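Local coordinates for mandelate racemase/muconate lactonizing enzyme family protein (Azoarcus sp., PDB 2QDE) that is of unknown function but belongs to the mandelate racemase/muconate lactonizing enzyme family, with an enolase-like N-terminal domain, a TIM-barrel-like domain and a bound barium ion, at residues T6-P16 and L377-T388; R30-L38 and I47-S55. One frame throughout, in Å; residues are numbered along the deposited sequence.

Contact 1: T6-P16 and L377-T388; sequences TKVEVIPISTP and LVTPGKAARVVT
V8 and V10 pair with V387 and R385 as hydrogen-bonded antiparallel pairs. The four backbone bonds are all 2.9 Å from N to O: V8 N to V387 O, V387 N to V8 O, V10 N to R385 O and R385 N to V10 O. E9 and V386 form the non-hydrogen-bonded pair between them. Before strand 385-387, L377 to T379 already lie along strand 6-15; a type II turn from T379 to K382 then leads the chain on. Here S14 N gives a nearly straight bond to L377 O (2.8 Å, 167°). T379 N reaches P12 O from above the carbonyl plane, 39° out of it.

One side-chain bond crosses. T379 OG1 donates to S14 OG over 2.8 Å. The T379 hydroxyl stands beside its own backbone N (chi1 -55°), which turns it to S14. T379 OG1 is also bonded to Q62, and S14 OG to D32, so both buried hydroxyls have two partners.

Side-chain packing makes up the rest. The extended K7 chain runs obliquely past V386, and K7 CE meets V386 CG1 at a tight 3.5 Å. The P12 ring packs against K382 to A384, its CG 3.8 Å from K382 CB. L377 CD2 lies against P16 CD at 4.1 Å. I11 CG2 meets V378 CG2 at about a right angle.

The charged ends lead away. R385 pairs with D71, and K382 NZ with D63 and Q62, all on helix 62-78, whose C70 also packs on V10 and V387.

The chemistry is that of a sheet edge. Backbone bonds tie the last modelled strand, 385-387, to the first strand of the N-terminal domain, while R385 and K382 turn their charges to helix 62-78.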
loop_
_atom_site.group_PDB
_atom_site.type_symbol
_atom_site.label_atom_id
_atom_site.label_comp_id
_atom_site.label_asym_id
_atom_site.label_seq_id
_atom_site.Cartn_x
_atom_site.Cartn_y
_atom_site.Cartn_z
ATOM N N THR A 6 17.565 -20.150 -45.431
ATOM C CA THR A 6 16.890 -20.866 -46.507
ATOM C C THR A 6 16.419 -22.249 -46.098
ATOM O O THR A 6 15.666 -22.894 -46.828
ATOM C CB THR A 6 17.827 -21.042 -47.708
ATOM O OG1 THR A 6 18.966 -21.805 -47.300
ATOM C CG2 THR A 6 18.291 -19.697 -48.226
ATOM N N LYS A 7 16.862 -22.709 -44.932
ATOM C CA LYS A 7 16.489 -24.035 -44.474
ATOM C C LYS A 7 16.538 -24.131 -42.955
ATOM O O LYS A 7 17.502 -23.705 -42.323
ATOM C CB LYS A 7 17.432 -25.056 -45.116
ATOM C CG LYS A 7 17.128 -26.521 -44.870
ATOM C CD LYS A 7 18.092 -27.363 -45.718
ATOM C CE LYS A 7 18.314 -28.748 -45.132
ATOM N NZ LYS A 7 19.405 -29.487 -45.851
ATOM N N VAL A 8 15.482 -24.688 -42.371
ATOM C CA VAL A 8 15.418 -24.851 -40.931
ATOM C C VAL A 8 15.333 -26.342 -40.632
ATOM O O VAL A 8 14.409 -27.027 -41.083
ATOM C CB VAL A 8 14.194 -24.108 -40.349
ATOM C CG1 VAL A 8 14.126 -24.299 -38.848
ATOM C CG2 VAL A 8 14.288 -22.631 -40.692
ATOM N N GLU A 9 16.306 -26.841 -39.876
ATOM C CA GLU A 9 16.371 -28.259 -39.538
ATOM C C GLU A 9 16.420 -28.544 -38.037
ATOM O O GLU A 9 17.277 -28.020 -37.324
ATOM C CB GLU A 9 17.594 -28.881 -40.227
ATOM C CG GLU A 9 18.008 -30.241 -39.692
ATOM C CD GLU A 9 19.228 -30.790 -40.404
ATOM O OE1 GLU A 9 19.985 -29.986 -40.991
ATOM O OE2 GLU A 9 19.442 -32.022 -40.367
ATOM N N VAL A 10 15.503 -29.394 -37.573
ATOM C CA VAL A 10 15.428 -29.772 -36.164
ATOM C C VAL A 10 15.657 -31.270 -36.006
ATOM O O VAL A 10 14.903 -32.077 -36.542
ATOM C CB VAL A 10 14.057 -29.411 -35.559
ATOM C CG1 VAL A 10 14.015 -29.822 -34.096
ATOM C CG2 VAL A 10 13.810 -27.918 -35.696
ATOM N N ILE A 11 16.702 -31.624 -35.264
ATOM C CA ILE A 11 17.086 -33.013 -35.035
ATOM C C ILE A 11 16.816 -33.473 -33.606
ATOM O O ILE A 11 17.383 -32.930 -32.653
ATOM C CB ILE A 11 18.598 -33.209 -35.295
ATOM C CG1 ILE A 11 18.980 -32.604 -36.644
ATOM C CG2 ILE A 11 18.953 -34.686 -35.227
ATOM C CD1 ILE A 11 20.464 -32.501 -36.854
ATOM N N PRO A 12 15.960 -34.494 -33.436
ATOM C CA PRO A 12 15.654 -34.999 -32.092
ATOM C C PRO A 12 16.724 -35.996 -31.639
ATOM O O PRO A 12 16.957 -37.010 -32.302
ATOM C CB PRO A 12 14.297 -35.660 -32.284
ATOM C CG PRO A 12 14.432 -36.254 -33.664
ATOM C CD PRO A 12 15.112 -35.147 -34.455
ATOM N N ILE A 13 17.385 -35.706 -30.523
ATOM C CA ILE A 13 18.413 -36.603 -30.015
ATOM C C ILE A 13 18.158 -37.086 -28.591
ATOM O O ILE A 13 17.450 -36.447 -27.804
ATOM C CB ILE A 13 19.826 -35.950 -30.054
ATOM C CG1 ILE A 13 19.828 -34.647 -29.259
ATOM C CG2 ILE A 13 20.252 -35.695 -31.498
ATOM C CD1 ILE A 13 21.240 -34.098 -28.996
ATOM N N SER A 14 18.731 -38.238 -28.277
ATOM C CA SER A 14 18.612 -38.821 -26.950
ATOM C C SER A 14 20.032 -39.174 -26.517
ATOM O O SER A 14 20.674 -40.028 -27.122
ATOM C CB SER A 14 17.735 -40.076 -26.988
ATOM O OG SER A 14 16.387 -39.755 -27.295
ATOM N N THR A 15 20.517 -38.510 -25.473
ATOM C CA THR A 15 21.874 -38.740 -24.987
ATOM C C THR A 15 21.946 -39.534 -23.683
ATOM O O THR A 15 21.408 -39.123 -22.659
ATOM C CB THR A 15 22.606 -37.404 -24.788
ATOM O OG1 THR A 15 22.508 -36.633 -25.987
ATOM C CG2 THR A 15 24.073 -37.636 -24.462
ATOM N N PRO A 16 22.618 -40.697 -23.713
ATOM C CA PRO A 16 22.751 -41.532 -22.517
ATOM C C PRO A 16 23.672 -40.872 -21.487
ATOM O O PRO A 16 24.616 -40.167 -21.846
ATOM C CB PRO A 16 23.358 -42.828 -23.058
ATOM C CG PRO A 16 22.959 -42.835 -24.516
ATOM C CD PRO A 16 23.136 -41.398 -24.902
ATOM N N LEU A 377 22.911 -40.619 -32.214
ATOM C CA LEU A 377 22.081 -40.279 -31.058
ATOM C C LEU A 377 20.637 -39.883 -31.365
ATOM O O LEU A 377 19.879 -39.574 -30.449
ATOM C CB LEU A 377 22.742 -39.167 -30.230
ATOM C CG LEU A 377 24.119 -39.453 -29.604
ATOM C CD1 LEU A 377 24.507 -38.290 -28.699
ATOM C CD2 LEU A 377 24.097 -40.739 -28.794
ATOM N N VAL A 378 20.249 -39.890 -32.638
ATOM C CA VAL A 378 18.878 -39.538 -32.988
ATOM C C VAL A 378 17.916 -40.441 -32.209
ATOM O O VAL A 378 18.099 -41.653 -32.147
ATOM C CB VAL A 378 18.637 -39.681 -34.507
ATOM C CG1 VAL A 378 17.181 -39.353 -34.856
ATOM C CG2 VAL A 378 19.582 -38.753 -35.257
ATOM N N THR A 379 16.906 -39.830 -31.597
ATOM C CA THR A 379 15.920 -40.544 -30.794
ATOM C C THR A 379 15.235 -41.677 -31.566
ATOM O O THR A 379 14.694 -41.464 -32.651
ATOM C CB THR A 379 14.833 -39.563 -30.276
ATOM O OG1 THR A 379 15.458 -38.480 -29.572
ATOM C CG2 THR A 379 13.866 -40.280 -29.343
ATOM N N PRO A 380 15.255 -42.901 -31.008
ATOM C CA PRO A 380 14.626 -44.055 -31.664
ATOM C C PRO A 380 13.166 -43.784 -32.012
ATOM O O PRO A 380 12.418 -43.257 -31.186
ATOM C CB PRO A 380 14.765 -45.165 -30.621
ATOM C CG PRO A 380 16.051 -44.811 -29.922
ATOM C CD PRO A 380 15.927 -43.306 -29.758
ATOM N N GLY A 381 12.769 -44.139 -33.231
ATOM C CA GLY A 381 11.397 -43.933 -33.664
ATOM C C GLY A 381 11.127 -42.531 -34.180
ATOM O O GLY A 381 10.024 -42.229 -34.638
ATOM N N LYS A 382 12.138 -41.674 -34.110
ATOM C CA LYS A 382 12.003 -40.297 -34.565
ATOM C C LYS A 382 12.996 -39.945 -35.663
ATOM O O LYS A 382 14.021 -40.604 -35.836
ATOM C CB LYS A 382 12.170 -39.330 -33.387
ATOM C CG LYS A 382 11.033 -39.405 -32.381
ATOM C CD LYS A 382 11.037 -38.240 -31.388
ATOM C CE LYS A 382 9.736 -38.231 -30.582
ATOM N NZ LYS A 382 9.732 -37.239 -29.462
ATOM N N ALA A 383 12.680 -38.894 -36.405
ATOM C CA ALA A 383 13.530 -38.453 -37.491
ATOM C C ALA A 383 13.666 -36.938 -37.467
ATOM O O ALA A 383 12.829 -36.239 -36.895
ATOM C CB ALA A 383 12.944 -38.905 -38.824
ATOM N N ALA A 384 14.733 -36.440 -38.077
ATOM C CA ALA A 384 14.963 -35.010 -38.142
ATOM C C ALA A 384 13.901 -34.419 -39.051
ATOM O O ALA A 384 13.413 -35.090 -39.960
ATOM C CB ALA A 384 16.347 -34.726 -38.713
ATOM N N ARG A 385 13.533 -33.167 -38.804
ATOM C CA ARG A 385 12.544 -32.514 -39.637
ATOM C C ARG A 385 13.180 -31.327 -40.350
ATOM O O ARG A 385 13.949 -30.573 -39.748
ATOM C CB ARG A 385 11.356 -32.050 -38.803
ATOM C CG ARG A 385 10.286 -31.452 -39.663
ATOM C CD ARG A 385 9.009 -31.210 -38.908
ATOM N NE ARG A 385 8.049 -30.522 -39.765
ATOM C CZ ARG A 385 6.885 -30.059 -39.345
ATOM N NH1 ARG A 385 6.544 -30.213 -38.072
ATOM N NH2 ARG A 385 6.064 -29.453 -40.192
ATOM N N VAL A 386 12.860 -31.164 -41.632
ATOM C CA VAL A 386 13.427 -30.081 -42.432
ATOM C C VAL A 386 12.352 -29.261 -43.140
ATOM O O VAL A 386 11.386 -29.806 -43.676
ATOM C CB VAL A 386 14.416 -30.642 -43.490
ATOM C CG1 VAL A 386 15.017 -29.513 -44.310
ATOM C CG2 VAL A 386 15.520 -31.428 -42.801
ATOM N N VAL A 387 12.528 -27.944 -43.122
ATOM C CA VAL A 387 11.598 -27.021 -43.748
ATOM C C VAL A 387 12.391 -26.077 -44.636
ATOM O O VAL A 387 13.389 -25.504 -44.202
ATOM C CB VAL A 387 10.844 -26.158 -42.707
ATOM C CG1 VAL A 387 9.710 -25.402 -43.387
ATOM C CG2 VAL A 387 10.308 -27.025 -41.579
ATOM N N THR A 388 11.950 -25.925 -45.881
ATOM C CA THR A 388 12.604 -25.031 -46.828
ATOM C C THR A 388 11.565 -24.047 -47.345
ATOM O O THR A 388 11.970 -23.027 -47.940
ATOM C CB THR A 388 13.209 -25.792 -48.036
ATOM O OG1 THR A 388 12.193 -26.596 -48.642
ATOM C CG2 THR A 388 14.352 -26.698 -47.594
HETATM O O HOH W 1 13.423 -21.061 -48.321
#

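Contact 2: R30-L38 and I47-S55; sequences RIDGVLLKL and IADAGDTSS
The carboxylate of D49 has L35 CD2 over one face, 3.4 Å from D49 CG. From the other face G51 N bonds to D49 OD1 at 2.9 Å, 48° out of the carboxylate plane. This is an Asx turn. D49 OD2 bonds to S302. The carboxylate of D52 carries I31 on one face: I31 CD1 stands over D52 CG at 3.9 Å, and I31 CG2 touches D52 CB at 3.5 Å. With CG anti to the backbone N (chi1 -175°), the acid of D52 comes in under the isoleucine. A water links D52 OD1 to D32 N.

Backbone bonds hold the hairpin. L36 and A48 are a hydrogen-bonded pair, with L36 N to A48 O at 2.8 Å. A50 N then gives V34 O a bond of 2.9 Å, close to the carbonyl axis. Farther on, T53 OG1 donates to D32 O at 2.9 Å; T53 N adds a weak bond to the same oxygen.

K37 and I47 lie side by side on the face of L35 and D49, and K37 runs on to a salt bridge with E371. L36 and A48 face helix 101-119.

Past the regular pairs, the T53 hydroxyl thus supplements the backbone bonds. The buried acid of D49, held by G51 and S302, closes an Asx turn across A50.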
loop_
_atom_site.group_PDB
_atom_site.type_symbol
_atom_site.label_atom_id
_atom_site.label_comp_id
_atom_site.label_asym_id
_atom_site.label_seq_id
_atom_site.Cartn_x
_atom_site.Cartn_y
_atom_site.Cartn_z
ATOM N N ARG A 30 18.406 -41.324 -19.924
ATOM C CA ARG A 30 18.832 -40.604 -21.120
ATOM C C ARG A 30 18.220 -39.205 -21.197
ATOM O O ARG A 30 17.113 -38.959 -20.714
ATOM C CB ARG A 30 18.455 -41.396 -22.379
ATOM C CG ARG A 30 16.970 -41.405 -22.692
ATOM C CD ARG A 30 16.682 -42.138 -24.002
ATOM N NE ARG A 30 15.347 -41.828 -24.518
ATOM C CZ ARG A 30 14.847 -42.324 -25.646
ATOM N NH1 ARG A 30 15.569 -43.162 -26.385
ATOM N NH2 ARG A 30 13.628 -41.979 -26.044
ATOM N N ILE A 31 18.955 -38.292 -21.816
ATOM C CA ILE A 31 18.517 -36.914 -21.975
ATOM C C ILE A 31 17.870 -36.723 -23.345
ATOM O O ILE A 31 18.544 -36.852 -24.372
ATOM C CB ILE A 31 19.715 -35.952 -21.867
ATOM C CG1 ILE A 31 20.363 -36.069 -20.486
ATOM C CG2 ILE A 31 19.266 -34.534 -22.150
ATOM C CD1 ILE A 31 19.408 -35.826 -19.324
ATOM N N ASP A 32 16.572 -36.419 -23.365
ATOM C CA ASP A 32 15.866 -36.198 -24.624
ATOM C C ASP A 32 15.823 -34.707 -24.949
ATOM O O ASP A 32 15.249 -33.904 -24.200
ATOM C CB ASP A 32 14.442 -36.755 -24.564
ATOM C CG ASP A 32 14.409 -38.270 -24.383
ATOM O OD1 ASP A 32 15.284 -38.962 -24.955
ATOM O OD2 ASP A 32 13.505 -38.768 -23.682
ATOM N N GLY A 33 16.426 -34.340 -26.072
ATOM C CA GLY A 33 16.457 -32.945 -26.455
ATOM C C GLY A 33 16.355 -32.737 -27.945
ATOM O O GLY A 33 15.946 -33.627 -28.684
ATOM N N VAL A 34 16.752 -31.556 -28.397
ATOM C CA VAL A 34 16.678 -31.237 -29.804
ATOM C C VAL A 34 17.852 -30.372 -30.245
ATOM O O VAL A 34 18.354 -29.561 -29.470
ATOM C CB VAL A 34 15.337 -30.510 -30.088
ATOM C CG1 VAL A 34 15.543 -29.334 -31.010
ATOM C CG2 VAL A 34 14.339 -31.486 -30.679
ATOM N N LEU A 35 18.296 -30.572 -31.484
ATOM C CA LEU A 35 19.370 -29.772 -32.057
ATOM C C LEU A 35 18.740 -28.989 -33.198
ATOM O O LEU A 35 17.860 -29.497 -33.899
ATOM C CB LEU A 35 20.503 -30.639 -32.610
ATOM C CG LEU A 35 21.341 -31.505 -31.666
ATOM C CD1 LEU A 35 22.547 -32.022 -32.444
ATOM C CD2 LEU A 35 21.807 -30.708 -30.448
ATOM N N LEU A 36 19.188 -27.755 -33.381
ATOM C CA LEU A 36 18.661 -26.898 -34.430
ATOM C C LEU A 36 19.754 -26.454 -35.387
ATOM O O LEU A 36 20.875 -26.153 -34.978
ATOM C CB LEU A 36 18.013 -25.654 -33.816
ATOM C CG LEU A 36 17.572 -24.531 -34.768
ATOM C CD1 LEU A 36 16.446 -25.020 -35.673
ATOM C CD2 LEU A 36 17.117 -23.329 -33.957
ATOM N N LYS A 37 19.418 -26.416 -36.667
ATOM C CA LYS A 37 20.351 -25.949 -37.676
ATOM C C LYS A 37 19.635 -24.948 -38.557
ATOM O O LYS A 37 18.602 -25.262 -39.151
ATOM C CB LYS A 37 20.878 -27.101 -38.539
ATOM C CG LYS A 37 21.903 -27.976 -37.850
ATOM C CD LYS A 37 22.448 -29.036 -38.804
ATOM C CE LYS A 37 23.413 -29.984 -38.093
ATOM N NZ LYS A 37 23.881 -31.081 -39.005
ATOM N N LEU A 38 20.176 -23.735 -38.620
ATOM C CA LEU A 38 19.620 -22.687 -39.459
ATOM C C LEU A 38 20.592 -22.507 -40.620
ATOM O O LEU A 38 21.646 -21.883 -40.474
ATOM C CB LEU A 38 19.481 -21.377 -38.682
ATOM C CG LEU A 38 18.561 -21.374 -37.455
ATOM C CD1 LEU A 38 18.435 -19.942 -36.939
ATOM C CD2 LEU A 38 17.187 -21.930 -37.817
ATOM N N ILE A 47 24.093 -23.374 -35.495
ATOM C CA ILE A 47 23.659 -24.545 -34.734
ATOM C C ILE A 47 23.327 -24.239 -33.279
ATOM O O ILE A 47 23.820 -23.267 -32.710
ATOM C CB ILE A 47 24.740 -25.652 -34.747
ATOM C CG1 ILE A 47 26.021 -25.141 -34.075
ATOM C CG2 ILE A 47 25.029 -26.070 -36.177
ATOM C CD1 ILE A 47 27.112 -26.184 -33.960
ATOM N N ALA A 48 22.493 -25.083 -32.678
ATOM C CA ALA A 48 22.095 -24.910 -31.280
ATOM C C ALA A 48 21.570 -26.218 -30.699
ATOM O O ALA A 48 21.091 -27.084 -31.436
ATOM C CB ALA A 48 21.028 -23.828 -31.165
ATOM N N ASP A 49 21.669 -26.343 -29.377
ATOM C CA ASP A 49 21.227 -27.524 -28.633
ATOM C C ASP A 49 20.265 -27.036 -27.548
ATOM O O ASP A 49 20.681 -26.314 -26.639
ATOM C CB ASP A 49 22.436 -28.191 -27.969
ATOM C CG ASP A 49 22.102 -29.534 -27.322
ATOM O OD1 ASP A 49 20.904 -29.859 -27.139
ATOM O OD2 ASP A 49 23.059 -30.268 -26.985
ATOM N N ALA A 50 18.994 -27.422 -27.641
ATOM C CA ALA A 50 17.997 -27.005 -26.660
ATOM C C ALA A 50 18.332 -27.549 -25.276
ATOM O O ALA A 50 17.980 -26.952 -24.249
ATOM C CB ALA A 50 16.612 -27.486 -27.081
ATOM N N GLY A 51 19.019 -28.685 -25.264
ATOM C CA GLY A 51 19.376 -29.319 -24.015
ATOM C C GLY A 51 18.233 -30.217 -23.582
ATOM O O GLY A 51 17.308 -30.479 -24.348
ATOM N N ASP A 52 18.294 -30.683 -22.344
ATOM C CA ASP A 52 17.271 -31.560 -21.806
ATOM C C ASP A 52 15.878 -30.917 -21.766
ATOM O O ASP A 52 15.741 -29.701 -21.659
ATOM C CB ASP A 52 17.690 -32.000 -20.401
ATOM C CG ASP A 52 16.741 -33.011 -19.800
ATOM O OD1 ASP A 52 16.267 -33.890 -20.545
ATOM O OD2 ASP A 52 16.479 -32.930 -18.578
ATOM N N THR A 53 14.844 -31.745 -21.868
ATOM C CA THR A 53 13.475 -31.260 -21.799
ATOM C C THR A 53 12.879 -31.750 -20.475
ATOM O O THR A 53 13.073 -32.903 -20.079
ATOM C CB THR A 53 12.627 -31.769 -22.994
ATOM O OG1 THR A 53 12.720 -33.198 -23.082
ATOM C CG2 THR A 53 13.130 -31.150 -24.301
ATOM N N SER A 54 12.170 -30.865 -19.785
ATOM C CA SER A 54 11.572 -31.193 -18.492
ATOM C C SER A 54 10.101 -30.792 -18.451
ATOM O O SER A 54 9.775 -29.606 -18.514
ATOM C CB SER A 54 12.335 -30.467 -17.376
ATOM O OG SER A 54 11.660 -30.593 -16.138
ATOM N N SER A 55 9.217 -31.776 -18.321
ATOM C CA SER A 55 7.786 -31.500 -18.299
ATOM C C SER A 55 7.374 -30.525 -17.202
ATOM O O SER A 55 6.553 -29.636 -17.431
ATOM C CB SER A 55 6.988 -32.800 -18.140
ATOM O OG SER A 55 7.206 -33.382 -16.871
HETATM O O HOH W 2 14.771 -35.879 -20.874
#

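In the fold
Contacts 1 and 2 belong to one antiparallel sheet, ordered 45-49, 31-40, 5-15, 385-387. Contact 1 adds the outer strand at one side, contact 2 the outer strand at the other. Their centres are 9 Å apart. The strands 5-15 and 31-40 join them: T15 O lies 2.7 Å from I31 N, and S14 OG lies 2.7 Å from D32 OD1, each probably hydrogen-bonded. D32 also pairs with R30, whose guanidinium packs on S14 and P380. In contact 2, the D52 side chain is about 12 Å from the barium ion, which is bound by D195, N197, E221 and D246.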